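Local coordinates for replicase polyprotein 1a (Avian infectious bronchitis virus, PDB 3LD1), which is a viral polyprotein cut into non-structural proteins, among them papain-like and 3C-like proteinases, here represented by an nsp2 fragment whose own role is uncertain, at residues M159-S164 with K210-V215; S164-L169 with R219-R224; E225-G228 with I234-A237. The protein carries 3 engineered substitutions. One frame throughout, in Å; residues are numbered along the deposited sequence.

Contact 1: residues M159-S164 with K210-V215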
ATOM      1  N   MET A 159      -4.385  -9.939   3.648  1.00 69.48           N
ATOM      2  CA  MET A 159      -5.381 -10.954   3.931  1.00 74.00           C
ATOM      3  C   MET A 159      -6.730 -10.325   4.315  1.00 74.08           C
ATOM      4  O   MET A 159      -7.751 -10.670   3.718  1.00 75.26           O
ATOM      5  CB  MET A 159      -4.905 -11.930   5.002  1.00 73.29           C
ATOM      6  CG  MET A 159      -3.905 -11.306   5.978  1.00 77.26           C
ATOM      7  SD  MET A 159      -3.644 -12.034   7.653  1.00 81.08           S
ATOM      8  CE  MET A 159      -5.155 -11.600   8.597  1.00 78.42           C
ATOM      9  N   ASP A 160      -6.771  -9.401   5.268  1.00 74.66           N
ATOM     10  CA  ASP A 160      -8.086  -8.911   5.690  1.00 76.07           C
ATOM     11  C   ASP A 160      -8.887  -8.415   4.497  1.00 75.11           C
ATOM     12  O   ASP A 160      -9.940  -8.973   4.208  1.00 76.19           O
ATOM     13  CB  ASP A 160      -8.042  -7.921   6.878  1.00 77.16           C
ATOM     14  CG  ASP A 160      -7.734  -8.639   8.256  1.00 82.32           C
ATOM     15  OD1 ASP A 160      -7.593  -9.920   8.276  1.00 85.53           O
ATOM     16  OD2 ASP A 160      -7.631  -7.921   9.315  1.00 84.14           O
ATOM     17  N   ALA A 161      -8.363  -7.427   3.785  1.00 73.83           N
ATOM     18  CA  ALA A 161      -8.902  -6.992   2.501  1.00 72.86           C
ATOM     19  C   ALA A 161      -9.351  -8.137   1.553  1.00 72.28           C
ATOM     20  O   ALA A 161     -10.423  -8.053   0.947  1.00 72.31           O
ATOM     21  CB  ALA A 161      -7.915  -6.075   1.790  1.00 71.98           C
ATOM     22  N   LEU A 162      -8.556  -9.193   1.422  1.00 71.38           N
ATOM     23  CA  LEU A 162      -8.892 -10.310   0.531  1.00 70.27           C
ATOM     24  C   LEU A 162     -10.012 -11.202   1.077  1.00 71.05           C
ATOM     25  O   LEU A 162     -10.443 -12.162   0.403  1.00 71.42           O
ATOM     26  CB  LEU A 162      -7.665 -11.189   0.363  1.00 69.85           C
ATOM     27  CG  LEU A 162      -6.390 -10.729  -0.351  1.00 68.58           C
ATOM     28  CD1 LEU A 162      -5.371 -11.848  -0.276  1.00 64.70           C
ATOM     29  CD2 LEU A 162      -6.663 -10.366  -1.809  1.00 64.19           C
ATOM     30  N   GLY A 163     -10.435 -10.916   2.316  1.00 70.88           N
ATOM     31  CA  GLY A 163     -11.412 -11.714   3.057  1.00 70.37           C
ATOM     32  C   GLY A 163     -11.084 -13.196   3.166  1.00 69.95           C
ATOM     33  O   GLY A 163     -10.107 -13.700   2.567  1.00 68.38           O
ATOM     34  N   SER A 164     -11.931 -13.880   3.933  1.00 70.44           N
ATOM     35  CA  SER A 164     -11.852 -15.339   4.137  1.00 71.91           C
ATOM     36  C   SER A 164     -11.958 -16.127   2.838  1.00 72.20           C
ATOM     37  O   SER A 164     -11.031 -16.852   2.450  1.00 73.08           O
ATOM     38  CB  SER A 164     -12.930 -15.769   5.111  1.00 71.97           C
ATOM     39  OG  SER A 164     -13.806 -14.673   5.331  1.00 73.29           O
ATOM     40  N   LYS A 210      -2.486   3.914   5.527  1.00 62.23           N
ATOM     41  CA  LYS A 210      -3.866   4.303   5.857  1.00 63.71           C
ATOM     42  C   LYS A 210      -4.869   3.153   5.623  1.00 64.16           C
ATOM     43  O   LYS A 210      -5.615   2.792   6.509  1.00 64.88           O
ATOM     44  CB  LYS A 210      -4.288   5.549   5.039  1.00 65.16           C
ATOM     45  CG  LYS A 210      -4.890   6.705   5.860  1.00 65.81           C
ATOM     46  CD  LYS A 210      -3.844   7.808   6.119  1.00 68.64           C
ATOM     47  CE  LYS A 210      -4.365   8.912   7.098  1.00 70.40           C
ATOM     48  NZ  LYS A 210      -3.273   9.641   7.908  1.00 68.10           N
ATOM     49  N   SER A 211      -4.893   2.568   4.423  1.00 63.85           N
ATOM     50  CA  SER A 211      -5.834   1.466   4.112  1.00 61.87           C
ATOM     51  C   SER A 211      -5.163   0.607   3.091  1.00 60.21           C
ATOM     52  O   SER A 211      -4.206   1.043   2.426  1.00 60.50           O
ATOM     53  CB  SER A 211      -7.056   2.065   3.459  1.00 61.98           C
ATOM     54  OG  SER A 211      -6.560   3.023   2.516  1.00 61.87           O
ATOM     55  N   ILE A 212      -5.660  -0.608   2.934  1.00 58.27           N
ATOM     56  CA  ILE A 212      -5.257  -1.449   1.798  1.00 56.08           C
ATOM     57  C   ILE A 212      -6.535  -1.778   1.037  1.00 54.96           C
ATOM     58  O   ILE A 212      -7.456  -2.337   1.640  1.00 54.66           O
ATOM     59  CB  ILE A 212      -4.416  -2.709   2.283  1.00 56.07           C
ATOM     60  CG1 ILE A 212      -2.913  -2.483   2.099  1.00 54.38           C
ATOM     61  CG2 ILE A 212      -4.805  -4.027   1.597  1.00 53.96           C
ATOM     62  CD1 ILE A 212      -2.305  -1.544   3.065  1.00 55.26           C
ATOM     63  N   THR A 213      -6.594  -1.387  -0.248  1.00 53.68           N
ATOM     64  CA  THR A 213      -7.766  -1.594  -1.124  1.00 51.83           C
ATOM     65  C   THR A 213      -7.409  -2.524  -2.225  1.00 51.37           C
ATOM     66  O   THR A 213      -6.600  -2.155  -3.101  1.00 52.33           O
ATOM     67  CB  THR A 213      -8.168  -0.307  -1.894  1.00 51.66           C
ATOM     68  OG1 THR A 213      -7.899   0.802  -1.077  1.00 53.96           O
ATOM     69  CG2 THR A 213      -9.675  -0.294  -2.274  1.00 47.44           C
ATOM     70  N   VAL A 214      -8.033  -3.691  -2.225  1.00 50.43           N
ATOM     71  CA  VAL A 214      -7.932  -4.637  -3.332  1.00 50.18           C
ATOM     72  C   VAL A 214      -8.996  -4.390  -4.435  1.00 50.13           C
ATOM     73  O   VAL A 214     -10.179  -4.189  -4.143  1.00 50.76           O
ATOM     74  CB  VAL A 214      -8.044  -6.038  -2.754  1.00 50.64           C
ATOM     75  CG1 VAL A 214      -8.228  -7.071  -3.822  1.00 49.40           C
ATOM     76  CG2 VAL A 214      -6.746  -6.361  -1.950  1.00 51.43           C
ATOM     77  N   VAL A 215      -8.585  -4.368  -5.693  1.00 48.66           N
ATOM     78  CA  VAL A 215      -9.555  -4.223  -6.792  1.00 47.82           C
ATOM     79  C   VAL A 215      -9.253  -5.244  -7.859  1.00 47.45           C
ATOM     80  O   VAL A 215      -8.219  -5.931  -7.742  1.00 48.12           O
ATOM     81  CB  VAL A 215      -9.506  -2.824  -7.488  1.00 47.46           C
ATOM     82  CG1 VAL A 215      -9.912  -1.706  -6.501  1.00 45.33           C
ATOM     83  CG2 VAL A 215      -8.140  -2.618  -8.126  1.00 45.00           C
TER

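Contact 2: residues S164-L169 with R219-R224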
ATOM      1  N   SER A 164     -11.931 -13.880   3.933  1.00 70.44           N
ATOM      2  CA  SER A 164     -11.852 -15.339   4.137  1.00 71.91           C
ATOM      3  C   SER A 164     -11.958 -16.127   2.838  1.00 72.20           C
ATOM      4  O   SER A 164     -11.031 -16.852   2.450  1.00 73.08           O
ATOM      5  CB  SER A 164     -12.930 -15.769   5.111  1.00 71.97           C
ATOM      6  OG  SER A 164     -13.806 -14.673   5.331  1.00 73.29           O
ATOM      7  N   ASN A 165     -13.080 -15.947   2.160  1.00 72.42           N
ATOM      8  CA  ASN A 165     -13.297 -16.421   0.773  1.00 72.53           C
ATOM      9  C   ASN A 165     -12.022 -16.548  -0.112  1.00 70.77           C
ATOM     10  O   ASN A 165     -11.966 -17.409  -0.981  1.00 69.64           O
ATOM     11  CB  ASN A 165     -14.315 -15.471   0.102  1.00 73.45           C
ATOM     12  CG  ASN A 165     -13.896 -14.008   0.259  1.00 75.23           C
ATOM     13  OD1 ASN A 165     -13.294 -13.445  -0.646  1.00 79.16           O
ATOM     14  ND2 ASN A 165     -14.132 -13.422   1.439  1.00 73.99           N
ATOM     15  N   MET A 166     -11.001 -15.707   0.116  1.00 69.52           N
ATOM     16  CA  MET A 166      -9.808 -15.757  -0.733  1.00 67.52           C
ATOM     17  C   MET A 166      -8.527 -16.202  -0.071  1.00 68.90           C
ATOM     18  O   MET A 166      -7.439 -16.051  -0.681  1.00 68.93           O
ATOM     19  CB  MET A 166      -9.638 -14.486  -1.530  1.00 67.09           C
ATOM     20  CG  MET A 166     -10.693 -14.416  -2.571  1.00 64.87           C
ATOM     21  SD  MET A 166     -10.279 -13.530  -4.032  1.00 63.87           S
ATOM     22  CE  MET A 166     -11.009 -11.903  -3.810  1.00 65.72           C
ATOM     23  N   SER A 167      -8.675 -16.826   1.114  1.00 69.02           N
ATOM     24  CA  SER A 167      -7.546 -17.283   1.937  1.00 69.83           C
ATOM     25  C   SER A 167      -6.688 -18.257   1.222  1.00 70.14           C
ATOM     26  O   SER A 167      -5.466 -18.121   1.258  1.00 71.15           O
ATOM     27  CB  SER A 167      -7.985 -17.855   3.304  1.00 70.28           C
ATOM     28  OG  SER A 167      -8.617 -19.131   3.237  1.00 70.60           O
ATOM     29  N   ALA A 168      -7.319 -19.210   0.534  1.00 70.48           N
ATOM     30  CA  ALA A 168      -6.597 -20.180  -0.285  1.00 70.92           C
ATOM     31  C   ALA A 168      -5.578 -19.456  -1.123  1.00 71.18           C
ATOM     32  O   ALA A 168      -4.508 -19.945  -1.395  1.00 71.31           O
ATOM     33  CB  ALA A 168      -7.540 -20.908  -1.162  1.00 70.54           C
ATOM     34  N   LEU A 169      -5.917 -18.245  -1.502  1.00 72.85           N
ATOM     35  CA  LEU A 169      -5.107 -17.491  -2.435  1.00 74.35           C
ATOM     36  C   LEU A 169      -3.865 -16.889  -1.824  1.00 75.48           C
ATOM     37  O   LEU A 169      -2.765 -16.990  -2.380  1.00 75.03           O
ATOM     38  CB  LEU A 169      -5.946 -16.381  -3.032  1.00 74.13           C
ATOM     39  CG  LEU A 169      -6.098 -16.679  -4.512  1.00 74.66           C
ATOM     40  CD1 LEU A 169      -6.791 -15.523  -5.194  1.00 73.99           C
ATOM     41  CD2 LEU A 169      -4.718 -16.972  -5.143  1.00 76.74           C
ATOM     42  N   ARG A 219      -8.243  -8.516 -15.202  1.00 50.42           N
ATOM     43  CA  ARG A 219      -8.369  -9.872 -14.664  1.00 49.77           C
ATOM     44  C   ARG A 219      -7.285 -10.261 -13.689  1.00 49.70           C
ATOM     45  O   ARG A 219      -6.996 -11.458 -13.547  1.00 50.76           O
ATOM     46  CB  ARG A 219      -8.408 -10.931 -15.743  1.00 48.74           C
ATOM     47  CG  ARG A 219      -9.412 -10.689 -16.840  1.00 51.49           C
ATOM     48  CD  ARG A 219      -9.043 -11.466 -18.138  1.00 52.72           C
ATOM     49  NE  ARG A 219     -10.019 -11.109 -19.153  1.00 52.05           N
ATOM     50  CZ  ARG A 219      -9.871 -10.186 -20.124  1.00 54.81           C
ATOM     51  NH1 ARG A 219      -8.704  -9.500 -20.310  1.00 47.17           N
ATOM     52  NH2 ARG A 219     -10.929  -9.954 -20.943  1.00 49.75           N
ATOM     53  N   THR A 220      -6.698  -9.295 -12.993  1.00 48.41           N
ATOM     54  CA  THR A 220      -5.869  -9.603 -11.833  1.00 46.90           C
ATOM     55  C   THR A 220      -6.428  -8.866 -10.670  1.00 45.95           C
ATOM     56  O   THR A 220      -7.016  -7.770 -10.841  1.00 44.68           O
ATOM     57  CB  THR A 220      -4.410  -9.042 -11.923  1.00 47.58           C
ATOM     58  OG1 THR A 220      -4.024  -8.781 -13.269  1.00 49.59           O
ATOM     59  CG2 THR A 220      -3.485  -9.963 -11.333  1.00 44.79           C
ATOM     60  N   LEU A 221      -6.196  -9.450  -9.487  1.00 44.42           N
ATOM     61  CA  LEU A 221      -6.257  -8.725  -8.247  1.00 43.67           C
ATOM     62  C   LEU A 221      -5.082  -7.732  -8.287  1.00 43.90           C
ATOM     63  O   LEU A 221      -4.055  -8.028  -8.858  1.00 43.23           O
ATOM     64  CB  LEU A 221      -6.074  -9.707  -7.108  1.00 43.28           C
ATOM     65  CG  LEU A 221      -7.279 -10.609  -6.759  1.00 42.19           C
ATOM     66  CD1 LEU A 221      -6.935 -11.779  -5.827  1.00 34.29           C
ATOM     67  CD2 LEU A 221      -8.357  -9.792  -6.099  1.00 41.96           C
ATOM     68  N   VAL A 222      -5.277  -6.518  -7.788  1.00 44.82           N
ATOM     69  CA  VAL A 222      -4.186  -5.587  -7.574  1.00 44.60           C
ATOM     70  C   VAL A 222      -4.424  -4.845  -6.260  1.00 45.05           C
ATOM     71  O   VAL A 222      -5.525  -4.619  -5.888  1.00 44.85           O
ATOM     72  CB  VAL A 222      -3.914  -4.624  -8.768  1.00 45.36           C
ATOM     73  CG1 VAL A 222      -4.506  -5.155 -10.084  1.00 44.10           C
ATOM     74  CG2 VAL A 222      -4.319  -3.155  -8.459  1.00 43.20           C
ATOM     75  N   VAL A 223      -3.367  -4.598  -5.503  1.00 46.20           N
ATOM     76  CA  VAL A 223      -3.474  -3.812  -4.294  1.00 47.12           C
ATOM     77  C   VAL A 223      -3.175  -2.409  -4.756  1.00 47.07           C
ATOM     78  O   VAL A 223      -2.035  -2.114  -5.168  1.00 45.67           O
ATOM     79  CB  VAL A 223      -2.429  -4.274  -3.277  1.00 47.68           C
ATOM     80  CG1 VAL A 223      -2.192  -3.216  -2.225  1.00 49.94           C
ATOM     81  CG2 VAL A 223      -2.892  -5.509  -2.601  1.00 47.03           C
ATOM     82  N   ARG A 224      -4.210  -1.573  -4.787  1.00 47.67           N
ATOM     83  CA  ARG A 224      -4.040  -0.182  -5.215  1.00 48.28           C
ATOM     84  C   ARG A 224      -2.789   0.420  -4.582  1.00 47.66           C
ATOM     85  O   ARG A 224      -1.918   0.898  -5.290  1.00 46.99           O
ATOM     86  CB  ARG A 224      -5.273   0.637  -4.823  1.00 50.06           C
ATOM     87  CG  ARG A 224      -6.535   0.318  -5.713  1.00 54.92           C
ATOM     88  CD  ARG A 224      -6.880   1.533  -6.599  1.00 62.87           C
ATOM     89  NE  ARG A 224      -8.005   2.238  -5.998  1.00 67.19           N
ATOM     90  CZ  ARG A 224      -9.260   2.134  -6.437  1.00 67.72           C
ATOM     91  NH1 ARG A 224      -9.524   1.376  -7.531  1.00 67.41           N
ATOM     92  NH2 ARG A 224     -10.233   2.783  -5.793  1.00 63.82           N
TER

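Contact 3: residues E225-G228 with I234-A237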
ATOM      1  N   GLU A 225      -2.668   0.340  -3.255  1.00 47.41           N
ATOM      2  CA  GLU A 225      -1.635   1.107  -2.551  1.00 48.15           C
ATOM      3  C   GLU A 225      -0.157   0.803  -2.891  1.00 47.03           C
ATOM      4  O   GLU A 225       0.685   1.671  -2.751  1.00 46.49           O
ATOM      5  CB  GLU A 225      -1.864   1.093  -1.048  1.00 49.27           C
ATOM      6  CG  GLU A 225      -3.189   1.749  -0.657  1.00 51.20           C
ATOM      7  CD  GLU A 225      -4.383   0.830  -0.843  1.00 50.76           C
ATOM      8  OE1 GLU A 225      -4.244  -0.385  -1.087  1.00 45.17           O
ATOM      9  OE2 GLU A 225      -5.486   1.352  -0.696  1.00 54.24           O
ATOM     10  N   PHE A 226       0.148  -0.401  -3.346  1.00 45.93           N
ATOM     11  CA  PHE A 226       1.490  -0.727  -3.826  1.00 45.33           C
ATOM     12  C   PHE A 226       1.745  -0.222  -5.195  1.00 46.51           C
ATOM     13  O   PHE A 226       2.859  -0.383  -5.676  1.00 48.81           O
ATOM     14  CB  PHE A 226       1.658  -2.218  -3.952  1.00 43.38           C
ATOM     15  CG  PHE A 226       1.449  -2.955  -2.679  1.00 41.31           C
ATOM     16  CD1 PHE A 226       1.588  -2.312  -1.455  1.00 35.27           C
ATOM     17  CD2 PHE A 226       1.103  -4.314  -2.695  1.00 41.75           C
ATOM     18  CE1 PHE A 226       1.396  -3.011  -0.230  1.00 34.59           C
ATOM     19  CE2 PHE A 226       0.916  -5.038  -1.475  1.00 37.29           C
ATOM     20  CZ  PHE A 226       1.071  -4.393  -0.249  1.00 35.45           C
ATOM     21  N   ALA A 227       0.741   0.370  -5.845  1.00 46.27           N
ATOM     22  CA  ALA A 227       0.827   0.509  -7.278  1.00 45.62           C
ATOM     23  C   ALA A 227       1.968   1.420  -7.655  1.00 45.69           C
ATOM     24  O   ALA A 227       2.780   1.029  -8.451  1.00 48.61           O
ATOM     25  CB  ALA A 227      -0.518   0.926  -7.965  1.00 44.89           C
ATOM     26  N   GLY A 228       2.109   2.620  -7.155  1.00 44.08           N
ATOM     27  CA  GLY A 228       3.287   3.304  -7.719  1.00 43.26           C
ATOM     28  C   GLY A 228       4.416   3.337  -6.693  1.00 43.99           C
ATOM     29  O   GLY A 228       4.758   4.405  -6.253  1.00 44.15           O
ATOM     30  N   ILE A 234       4.888  -6.696  -6.035  1.00 47.40           N
ATOM     31  CA  ILE A 234       3.979  -7.717  -5.569  1.00 46.47           C
ATOM     32  C   ILE A 234       2.688  -7.788  -6.459  1.00 47.03           C
ATOM     33  O   ILE A 234       2.287  -8.857  -6.946  1.00 46.82           O
ATOM     34  CB  ILE A 234       3.767  -7.743  -4.033  1.00 47.04           C
ATOM     35  CG1 ILE A 234       2.399  -7.290  -3.684  1.00 49.47           C
ATOM     36  CG2 ILE A 234       4.800  -6.987  -3.183  1.00 42.92           C
ATOM     37  CD1 ILE A 234       1.709  -8.350  -3.000  1.00 49.76           C
ATOM     38  N   ASN A 235       2.072  -6.651  -6.761  1.00 47.17           N
ATOM     39  CA  ASN A 235       1.087  -6.602  -7.809  1.00 46.15           C
ATOM     40  C   ASN A 235       1.552  -7.339  -9.093  1.00 47.69           C
ATOM     41  O   ASN A 235       0.734  -7.992  -9.798  1.00 49.26           O
ATOM     42  CB  ASN A 235       0.769  -5.162  -8.130  1.00 45.07           C
ATOM     43  CG  ASN A 235      -0.135  -4.501  -7.116  1.00 45.99           C
ATOM     44  OD1 ASN A 235      -0.187  -3.253  -7.021  1.00 48.42           O
ATOM     45  ND2 ASN A 235      -0.943  -5.296  -6.430  1.00 44.91           N
ATOM     46  N   GLY A 236       2.845  -7.292  -9.404  1.00 47.64           N
ATOM     47  CA  GLY A 236       3.324  -7.891 -10.665  1.00 47.70           C
ATOM     48  C   GLY A 236       3.328  -9.419 -10.665  1.00 47.89           C
ATOM     49  O   GLY A 236       3.100 -10.090 -11.697  1.00 48.11           O
ATOM     50  N   ALA A 237       3.603  -9.977  -9.512  1.00 47.58           N
ATOM     51  CA  ALA A 237       3.848 -11.399  -9.466  1.00 49.45           C
ATOM     52  C   ALA A 237       2.484 -11.992  -9.368  1.00 50.09           C
ATOM     53  O   ALA A 237       2.254 -13.052  -9.904  1.00 51.51           O
ATOM     54  CB  ALA A 237       4.650 -11.790  -8.266  1.00 48.03           C
TER

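Contact 1: residues M159-S164 with K210-V215
Ala161 CB stands out of the plane of the Ile212-Thr213 peptide, on one face but beyond its oxygen, 3.8 Å from Ile212 O. Peptides are the flat groups involved here, since every side chain that touches is aliphatic. The contact sets the last turn of the long helix 140-162 against a β-hairpin, at the lead-in and first strand, where strand 214-217 pairs antiparallel with 220-223. The short methyl of Ala161 lets the backbones approach, and its CA lies 6.4 Å from the CA of Val214. That methyl meets two neighbours two residues apart, touching Ile212 CG2 at 3.7 Å and Val214 CG2 at 3.9 Å. Leu162 comes in from the side, its chain at about a right angle to that of Val214, and only its CD2 branch does the touching. Thr213, lying between the two aliphatic residues, turns the other way: its OG1 bonds Glu225 OE2, and its backbone pairs with Arg224 in the hairpin. Val214 is in turn backed by Leu221 and Val223 of the partner strand, while Phe170 of helix 167-170 packs on Leu162. Gly163 is the first residue to leave helical geometry, with a phi of 53°; its N still bonds Asp160 O. With CG1 anti to the backbone N (chi1 169°), Val214 sends both methyls to the helix end, and Leu162 CD2 rests 4.0 Å from CG2 and 4.2 Å from CG1.

Contact 2: residues S164-L169 with R219-R224
Leu221 is the centre of this contact, and its two methyls are shared between Met166 and Leu169. CD1 meets Leu169 CD1 end on, the two leucines reaching toward each other tip to tip with 3.8 Å between these methyls. The same CD1 lies 4.2 Å from Met166 SD, and the other branch, Leu221 CD2, takes Met166 CE at 4.1 Å. The methionine therefore runs obliquely past the end of the leucine, its thioether beside one methyl and its terminal carbon beside the other. A bend about the CG-SD bond (chi3 -99°) turns CE off the line of the rest of the chain and onto CD2. The main chains stay well apart, with 10.6 Å between the CA atoms of Leu169 and Leu221, so long side chains do the bridging. One shell further out, Phe242 of helix 232-243 and Phe260 of strand 258-260 pack on Leu221, while Phe255 covers part of Leu169. Leu221 belongs to the second strand of a β-hairpin, held to the first by the backbone bonding of Val222 with Val215. Opposite it, Ser167 N bonds Ser164 O (2.7 Å) in the turn leading into the short, weakly bonded helix 167-170. No hydrogen bond or charge pair crosses between the segments; cohesion here comes from dispersion and from burial of apolar surface, forces that set no strict direction.

Contact 3: residues E225-G228 with I234-A237
Phe226 has CG anti to its carbonyl carbon and beside the backbone N (chi1 -59°), which swings the ring over to Ile234. Asn235 takes the same kind of first torsion (chi1 -77°), bringing its amide end back to the base of Phe226. Ile234 brings its longer branch obliquely against the CD2-CE2 part of the phenyl ring: CG1 is 3.4 Å from Phe226 CD2 and 3.5 Å from CE2, and CD1 follows at 3.7 Å from CE2. The isoleucine reaches the ring through these two carbons alone. The amide end of Asn235 rests by Phe226 CB and by the CA of Ala227. These residues form a strand-to-helix connection: 225-228 lies in the loop after hairpin strand 220-223, and the helix that follows, 232-243, carries 234-237, so the chain doubles back on itself within a few residues. The CA atoms of Phe226 and Asn235 come within 7.1 Å. Within the loop, Phe226 O accepts a hydrogen bond from Thr229 OG1, and Leu231 adds an apolar neighbour to the ring. Glu225, directly before Phe226, packs its side chain on Cys208 and Ser211. Beyond Ile234, the helix 174-185 contributes Ile177 and Ile180, which pack on the same isoleucine whose CG1 and CD1 meet the phenyl group.

Overall arrangement
Contacts 1 and 2 share a β-hairpin, and contact 3 lies in the loop and helix that follow it. Contacts 1 and 2 press successive helices, 140-162 and 167-170, against the hairpin's two neighbouring strands; their segments alternate along the chain, and their centres lie 8 Å apart. Contact 3 follows in sequence, where the chain passes into helix 232-243. Their settings differ: contact 1 is at the surface, contact 2 is wholly buried among aromatic neighbours, and contact 3 is partly buried. Contact 1 is made by aliphatic side chains; contact 2 adds a thioether, and contact 3 a phenyl ring and an amide. Polar links run between contacts instead, such as the hydrogen bond between Thr213 OG1 and Glu225 OE2.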